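Local atomic coordinates of DNA polymerase (Bacillus phage phi29, PDB entry 2PYJ), a protein that replicates the phage genome by protein-primed, strand-displacing DNA synthesis with high processivity and fidelity, and also degrades DNA as a 3'-5' exonuclease. Residues F248-L253 with G481-E486; Q446-R451 with P468-D473. The protein carries 2 engineered substitutions. All coordinates share one frame; numbering follows the deposited sequence.

Contact 1: residues F248-L253 with G481-E486; sequences FDVNSL and GYWAHE. With MN (manganese (II) ion), chain R; MG (magnesium ion), chain S; DGT (2'-deoxyguanosine-5'-triphosphate), chain T; EDO (1,2-ethanediol), chain B.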
loop_
_atom_site.group_PDB
_atom_site.type_symbol
_atom_site.label_atom_id
_atom_site.label_comp_id
_atom_site.label_asym_id
_atom_site.label_seq_id
_atom_site.Cartn_x
_atom_site.Cartn_y
_atom_site.Cartn_z
ATOM N N PHE G 248 -17.336 11.168 7.197
ATOM C CA PHE G 248 -17.914 10.360 6.133
ATOM C C PHE G 248 -16.785 9.916 5.228
ATOM O O PHE G 248 -15.885 10.688 4.963
ATOM C CB PHE G 248 -18.939 11.168 5.328
ATOM C CG PHE G 248 -20.193 11.495 6.099
ATOM C CD1 PHE G 248 -20.288 12.677 6.828
ATOM C CD2 PHE G 248 -21.265 10.619 6.108
ATOM C CE1 PHE G 248 -21.443 12.985 7.542
ATOM C CE2 PHE G 248 -22.424 10.911 6.831
ATOM C CZ PHE G 248 -22.508 12.096 7.551
ATOM N N ASP G 249 -16.844 8.671 4.758
ATOM C CA ASP G 249 -15.757 8.075 3.956
ATOM C C ASP G 249 -16.365 7.307 2.800
ATOM O O ASP G 249 -17.218 6.452 3.017
ATOM C CB ASP G 249 -14.922 7.119 4.837
ATOM C CG ASP G 249 -13.637 6.613 4.143
ATOM O OD1 ASP G 249 -12.555 7.066 4.588
ATOM O OD2 ASP G 249 -13.685 5.766 3.181
ATOM N N VAL G 250 -15.926 7.595 1.575
ATOM C CA VAL G 250 -16.471 6.893 0.414
ATOM C C VAL G 250 -16.129 5.388 0.463
ATOM O O VAL G 250 -14.964 4.978 0.769
ATOM C CB VAL G 250 -16.019 7.502 -0.940
ATOM C CG1 VAL G 250 -16.616 6.692 -2.118
ATOM C CG2 VAL G 250 -16.454 8.945 -1.045
ATOM N N ASN G 251 -17.162 4.580 0.201
ATOM C CA ASN G 251 -16.996 3.144 0.008
ATOM C C ASN G 251 -16.283 2.888 -1.323
ATOM O O ASN G 251 -16.827 3.169 -2.383
ATOM C CB ASN G 251 -18.342 2.436 0.052
ATOM C CG ASN G 251 -19.092 2.687 1.352
ATOM O OD1 ASN G 251 -18.486 2.754 2.430
ATOM N ND2 ASN G 251 -20.412 2.840 1.257
ATOM N N SER G 252 -15.039 2.398 -1.246
ATOM C CA SER G 252 -14.211 2.102 -2.436
ATOM C C SER G 252 -14.163 3.253 -3.440
ATOM O O SER G 252 -14.665 3.112 -4.564
ATOM C CB SER G 252 -14.712 0.830 -3.140
ATOM O OG SER G 252 -14.514 -0.318 -2.345
ATOM N N LEU G 253 -13.540 4.381 -3.060
ATOM C CA LEU G 253 -13.587 5.589 -3.906
ATOM C C LEU G 253 -12.969 5.426 -5.297
ATOM O O LEU G 253 -13.602 5.754 -6.285
ATOM C CB LEU G 253 -12.974 6.828 -3.221
ATOM C CG LEU G 253 -13.063 8.110 -4.097
ATOM C CD1 LEU G 253 -14.520 8.542 -4.367
ATOM C CD2 LEU G 253 -12.255 9.283 -3.539
ATOM N N GLY G 481 -19.290 3.668 -3.916
ATOM C CA GLY G 481 -19.361 5.094 -4.248
ATOM C C GLY G 481 -20.233 5.930 -3.323
ATOM O O GLY G 481 -20.232 7.145 -3.423
ATOM N N TYR G 482 -20.964 5.283 -2.418
ATOM C CA TYR G 482 -21.743 6.000 -1.405
ATOM C C TYR G 482 -20.803 6.445 -0.290
ATOM O O TYR G 482 -19.689 5.942 -0.189
ATOM C CB TYR G 482 -22.858 5.120 -0.842
ATOM C CG TYR G 482 -24.058 4.966 -1.752
ATOM C CD1 TYR G 482 -23.923 4.471 -3.056
ATOM C CD2 TYR G 482 -25.341 5.305 -1.310
ATOM C CE1 TYR G 482 -25.041 4.321 -3.893
ATOM C CE2 TYR G 482 -26.455 5.163 -2.142
ATOM C CZ TYR G 482 -26.292 4.671 -3.429
ATOM O OH TYR G 482 -27.387 4.527 -4.248
ATOM N N TRP G 483 -21.255 7.394 0.533
ATOM C CA TRP G 483 -20.481 7.863 1.689
ATOM C C TRP G 483 -20.897 7.098 2.924
ATOM O O TRP G 483 -22.055 7.147 3.314
ATOM C CB TRP G 483 -20.699 9.367 1.932
ATOM C CG TRP G 483 -20.179 10.220 0.841
ATOM C CD1 TRP G 483 -20.809 10.512 -0.343
ATOM C CD2 TRP G 483 -18.925 10.900 0.806
ATOM N NE1 TRP G 483 -20.019 11.324 -1.108
ATOM C CE2 TRP G 483 -18.854 11.578 -0.434
ATOM C CE3 TRP G 483 -17.844 11.000 1.698
ATOM C CZ2 TRP G 483 -17.752 12.356 -0.804
ATOM C CZ3 TRP G 483 -16.746 11.770 1.331
ATOM C CH2 TRP G 483 -16.707 12.441 0.084
ATOM N N ALA G 484 -19.954 6.389 3.545
ATOM C CA ALA G 484 -20.232 5.716 4.809
ATOM C C ALA G 484 -20.118 6.728 5.920
ATOM O O ALA G 484 -19.145 7.494 5.966
ATOM C CB ALA G 484 -19.245 4.563 5.050
ATOM N N HIS G 485 -21.102 6.746 6.813
ATOM C CA HIS G 485 -20.986 7.524 8.031
ATOM C C HIS G 485 -20.009 6.759 8.890
ATOM O O HIS G 485 -20.365 5.762 9.509
ATOM C CB HIS G 485 -22.343 7.699 8.735
ATOM C CG HIS G 485 -22.274 8.533 9.980
ATOM N ND1 HIS G 485 -23.306 8.600 10.889
ATOM C CD2 HIS G 485 -21.288 9.319 10.476
ATOM C CE1 HIS G 485 -22.969 9.403 11.881
ATOM N NE2 HIS G 485 -21.747 9.850 11.656
ATOM N N GLU G 486 -18.759 7.203 8.880
ATOM C CA GLU G 486 -17.685 6.467 9.531
ATOM C C GLU G 486 -17.758 6.602 11.043
ATOM O O GLU G 486 -17.615 5.606 11.769
ATOM C CB GLU G 486 -16.326 6.933 9.021
ATOM C CG GLU G 486 -15.148 6.277 9.723
ATOM C CD GLU G 486 -13.836 6.905 9.350
ATOM O OE1 GLU G 486 -13.425 6.757 8.182
ATOM O OE2 GLU G 486 -13.208 7.548 10.231
HETATM MN MN MN R . -13.054 4.880 1.554
HETATM MG MG MG S . -10.817 6.654 3.393
HETATM P PG DGT T . -13.499 1.602 2.063
HETATM O O1G DGT T . -12.709 0.665 2.943
HETATM O O2G DGT T . -14.882 1.076 1.797
HETATM O O3G DGT T . -13.437 3.128 2.339
HETATM O O3B DGT T . -12.714 1.429 0.653
HETATM P PB DGT T . -11.719 2.517 -0.024
HETATM O O1B DGT T . -11.191 1.877 -1.284
HETATM O O2B DGT T . -12.353 3.911 0.019
HETATM O O3A DGT T . -10.444 2.535 0.983
HETATM P PA DGT T . -9.934 3.839 1.781
HETATM O O1A DGT T . -9.003 3.274 2.866
HETATM O O2A DGT T . -11.112 4.801 2.130
HETATM O "O5'" DGT T . -8.932 4.483 0.726
HETATM C "C5'" DGT T . -9.353 5.458 -0.205
HETATM C "C4'" DGT T . -8.623 5.257 -1.509
HETATM O "O4'" DGT T . -7.183 5.373 -1.356
HETATM C "C3'" DGT T . -8.860 3.906 -2.180
HETATM O "O3'" DGT T . -10.107 3.805 -2.893
HETATM C "C2'" DGT T . -7.686 3.868 -3.121
HETATM C "C1'" DGT T . -6.566 4.494 -2.282
HETATM N N9 DGT T . -5.958 3.353 -1.580
HETATM C C8 DGT T . -6.189 2.917 -0.313
HETATM N N7 DGT T . -5.456 1.795 -0.078
HETATM C C5 DGT T . -4.767 1.522 -1.196
HETATM C C6 DGT T . -3.808 0.494 -1.635
HETATM O O6 DGT T . -3.443 -0.429 -0.881
HETATM N N1 DGT T . -3.339 0.555 -2.881
HETATM C C2 DGT T . -3.698 1.518 -3.751
HETATM N N2 DGT T . -3.155 1.493 -4.983
HETATM N N3 DGT T . -4.581 2.512 -3.413
HETATM C C4 DGT T . -5.122 2.538 -2.174
HETATM C C1 EDO B . -18.281 8.549 -5.554
HETATM O O1 EDO B . -18.803 9.233 -4.401
HETATM C C2 EDO B . -18.861 9.161 -6.831
HETATM O O2 EDO B . -18.252 8.584 -7.994
HETATM O O HOH W 1 -11.614 8.003 6.895
HETATM O O HOH W 2 -10.075 8.492 4.354
#

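Contact 2: residues Q446-R451 with P468-D473; sequences QACYDR and PDVIKD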
loop_
_atom_site.group_PDB
_atom_site.type_symbol
_atom_site.label_atom_id
_atom_site.label_comp_id
_atom_site.label_asym_id
_atom_site.label_seq_id
_atom_site.Cartn_x
_atom_site.Cartn_y
_atom_site.Cartn_z
ATOM N N GLN G 446 -16.172 21.211 -0.714
ATOM C CA GLN G 446 -16.505 22.581 -1.080
ATOM C C GLN G 446 -17.965 22.901 -0.790
ATOM O O GLN G 446 -18.280 24.009 -0.359
ATOM C CB GLN G 446 -16.203 22.849 -2.562
ATOM C CG GLN G 446 -16.401 24.319 -3.003
ATOM C CD GLN G 446 -15.507 25.297 -2.230
ATOM O OE1 GLN G 446 -14.308 25.074 -2.086
ATOM N NE2 GLN G 446 -16.100 26.372 -1.723
ATOM N N ALA G 447 -18.849 21.929 -1.029
ATOM C CA ALA G 447 -20.284 22.101 -0.734
ATOM C C ALA G 447 -20.537 22.163 0.781
ATOM O O ALA G 447 -21.544 22.712 1.220
ATOM C CB ALA G 447 -21.090 20.989 -1.368
ATOM N N CYS G 448 -19.601 21.600 1.560
ATOM C CA CYS G 448 -19.635 21.641 3.031
ATOM C C CYS G 448 -18.648 22.672 3.608
ATOM O O CYS G 448 -18.161 22.516 4.733
ATOM C CB CYS G 448 -19.304 20.251 3.599
ATOM S SG CYS G 448 -20.423 18.939 3.069
ATOM N N TYR G 449 -18.377 23.731 2.841
ATOM C CA TYR G 449 -17.319 24.704 3.170
ATOM C C TYR G 449 -17.427 25.285 4.578
ATOM O O TYR G 449 -16.418 25.469 5.244
ATOM C CB TYR G 449 -17.309 25.836 2.149
ATOM C CG TYR G 449 -16.139 26.786 2.274
ATOM C CD1 TYR G 449 -14.848 26.395 1.895
ATOM C CD2 TYR G 449 -16.319 28.080 2.753
ATOM C CE1 TYR G 449 -13.770 27.279 1.998
ATOM C CE2 TYR G 449 -15.257 28.961 2.858
ATOM C CZ TYR G 449 -13.986 28.556 2.478
ATOM O OH TYR G 449 -12.944 29.440 2.588
ATOM N N ASP G 450 -18.657 25.557 5.018
ATOM C CA ASP G 450 -18.916 26.137 6.342
ATOM C C ASP G 450 -18.547 25.202 7.505
ATOM O O ASP G 450 -18.297 25.662 8.625
ATOM C CB ASP G 450 -20.395 26.611 6.464
ATOM C CG ASP G 450 -21.431 25.456 6.321
ATOM O OD1 ASP G 450 -21.158 24.441 5.618
ATOM O OD2 ASP G 450 -22.533 25.584 6.910
ATOM N N ARG G 451 -18.493 23.903 7.223
ATOM C CA ARG G 451 -18.310 22.890 8.255
ATOM C C ARG G 451 -17.063 22.022 8.063
ATOM O O ARG G 451 -16.713 21.252 8.949
ATOM C CB ARG G 451 -19.525 21.973 8.291
ATOM C CG ARG G 451 -20.804 22.627 8.755
ATOM C CD ARG G 451 -21.967 21.685 8.559
ATOM N NE ARG G 451 -21.773 20.425 9.279
ATOM C CZ ARG G 451 -22.552 19.355 9.163
ATOM N NH1 ARG G 451 -23.601 19.367 8.341
ATOM N NH2 ARG G 451 -22.280 18.266 9.874
ATOM N N PRO G 468 -24.979 16.592 5.984
ATOM C CA PRO G 468 -25.173 17.641 4.976
ATOM C C PRO G 468 -26.053 17.170 3.806
ATOM O O PRO G 468 -26.087 15.973 3.501
ATOM C CB PRO G 468 -23.747 17.953 4.504
ATOM C CG PRO G 468 -22.942 16.749 4.847
ATOM C CD PRO G 468 -23.578 16.126 6.048
ATOM N N ASP G 469 -26.754 18.109 3.167
ATOM C CA ASP G 469 -27.672 17.784 2.066
ATOM C C ASP G 469 -26.971 17.332 0.786
ATOM O O ASP G 469 -27.555 16.600 -0.010
ATOM C CB ASP G 469 -28.590 18.966 1.767
ATOM C CG ASP G 469 -29.661 19.144 2.814
ATOM O OD1 ASP G 469 -29.326 19.564 3.940
ATOM O OD2 ASP G 469 -30.840 18.865 2.513
ATOM N N VAL G 470 -25.722 17.756 0.594
ATOM C CA VAL G 470 -24.940 17.371 -0.587
ATOM C C VAL G 470 -24.759 15.842 -0.713
ATOM O O VAL G 470 -24.666 15.315 -1.828
ATOM C CB VAL G 470 -23.542 18.075 -0.612
ATOM C CG1 VAL G 470 -22.608 17.507 0.469
ATOM C CG2 VAL G 470 -22.901 17.958 -1.994
ATOM N N ILE G 471 -24.711 15.145 0.429
ATOM C CA ILE G 471 -24.539 13.680 0.441
ATOM C C ILE G 471 -25.681 12.900 1.121
ATOM O O ILE G 471 -25.621 11.673 1.192
ATOM C CB ILE G 471 -23.204 13.268 1.117
ATOM C CG1 ILE G 471 -23.180 13.713 2.585
ATOM C CG2 ILE G 471 -22.008 13.842 0.346
ATOM C CD1 ILE G 471 -22.089 13.055 3.408
ATOM N N LYS G 472 -26.714 13.602 1.598
ATOM C CA LYS G 472 -27.773 12.974 2.423
ATOM C C LYS G 472 -28.513 11.801 1.745
ATOM O O LYS G 472 -29.006 10.909 2.431
ATOM C CB LYS G 472 -28.788 14.021 2.932
ATOM C CG LYS G 472 -29.776 14.514 1.890
ATOM C CD LYS G 472 -30.834 15.415 2.504
ATOM C CE LYS G 472 -31.982 15.636 1.540
ATOM N NZ LYS G 472 -31.511 16.112 0.202
ATOM N N ASP G 473 -28.585 11.813 0.414
ATOM C CA ASP G 473 -29.242 10.731 -0.346
ATOM C C ASP G 473 -28.271 9.630 -0.791
ATOM O O ASP G 473 -28.685 8.644 -1.402
ATOM C CB ASP G 473 -29.949 11.300 -1.568
ATOM C CG ASP G 473 -31.194 12.079 -1.208
ATOM O OD1 ASP G 473 -31.987 11.592 -0.368
ATOM O OD2 ASP G 473 -31.380 13.175 -1.772
#

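Contact 1: residues F248-L253 with G481-E486
Asp249 and Ala484 face each other as a hydrogen-bonded antiparallel pair: Asp249 N donates to Ala484 O at 2.9 Å and Ala484 N to Asp249 O at 2.8 Å. Beyond the strand, Asn251 N gives an almost straight bond to Tyr482 O (170°), and Gly481 N bonds to Asn251 O at 2.9 Å. Gly481 has positive phi, a conformation easy for a residue without a side chain. The side-chain nitrogen ND2 of Asn251 is hydrogen-bonded to the carbonyl oxygens of Asp476 and Lys479, while OD1 lies 3.3 Å from Ala484 CB, a spot suited to a small methyl.

Strand 241-250 belongs to the palm of a family B polymerase and carries its first catalytic aspartate. Apolar contacts fill the face that carries Phe248, Val250 and Trp483. The CG2 branch of Val250 sits over the centre of the six-membered ring of Trp483, 3.4 Å from its centroid, a CH-pi contact. CG1, anti to the backbone N (chi1 179°), leans on Gly481 CA, while CG2 is turned to the ring. The rings of Phe248 and His485 are nearly parallel but slid apart, with little overlap.

With its side chain on the other face, Asp249 bridges two metals: OD2 binds manganese at 2.0 Å and OD1 magnesium at 2.1 Å. Val250 O and Asp458 also bind manganese, as do oxygens of all three dGTP phosphates. Ser252 N donates to the beta-gamma bridging oxygen O3B, and Leu253 N makes a weak bond to O2B.

Contact 2: residues Q446-R451 with P468-D473
A small hydrophobic patch at the edge of the polymerase palm joins the C-terminal end of helix 427-447 to the loop between strands 459-463 and 483-489. Ala447 presents its methyl to Val470, CB to CG2 at 3.6 Å; a side chain this short lets the loop come close to the helix end. Cys448, the first residue to leave helical geometry, reaches across with its sulfur, which meets both Val470 CG1 at 3.7 Å and Pro468 CB at 3.8 Å. The two branches of Val470 thus divide the work: chi1 of 71° sets CG1 between the backbone N and the carbonyl carbon, toward the sulfur, and leaves CG2 anti to the N, toward the alanine. Pro468 offers a rigid apolar ring for the sulfur.

Arg451 bends at chi3, and its NH1 stands 3.9 Å from Pro468 N, an oblique van der Waals approach. The polar end is anchored elsewhere, with NE on Thr463 O and NH2 on Glu466 O. Within the loop, Lys472 NZ pairs with Asp473 OD2 at 3.5 Å and makes a long salt bridge to Asp469 OD2. Cys448, Arg451 and Pro468 all rest on Leu462 of strand 459-463, while Pro468 and Ile471 touch Phe248 of strand 241-250.

Overall arrangement
From the N terminus, the chain first passes through the exonuclease region and the DNA-binding segment 192-229 before entering the polymerization region, where strand 241-250 supplies residues 248-253. It then travels more than 200 residues, including helix 427-447, before 481-486 returns to pair with that strand, so contact 1 closes a long loop. Contact 2 is nested inside it: after the helix ends, strands 452-456 and 459-463 form a short excursion around the YCDTD motif, and 468-473 folds back on 446-451. The two meet directly, Ile471 packing against both Phe248 and Trp483, which ties the helix end and its loop to the sheet that holds the metal site.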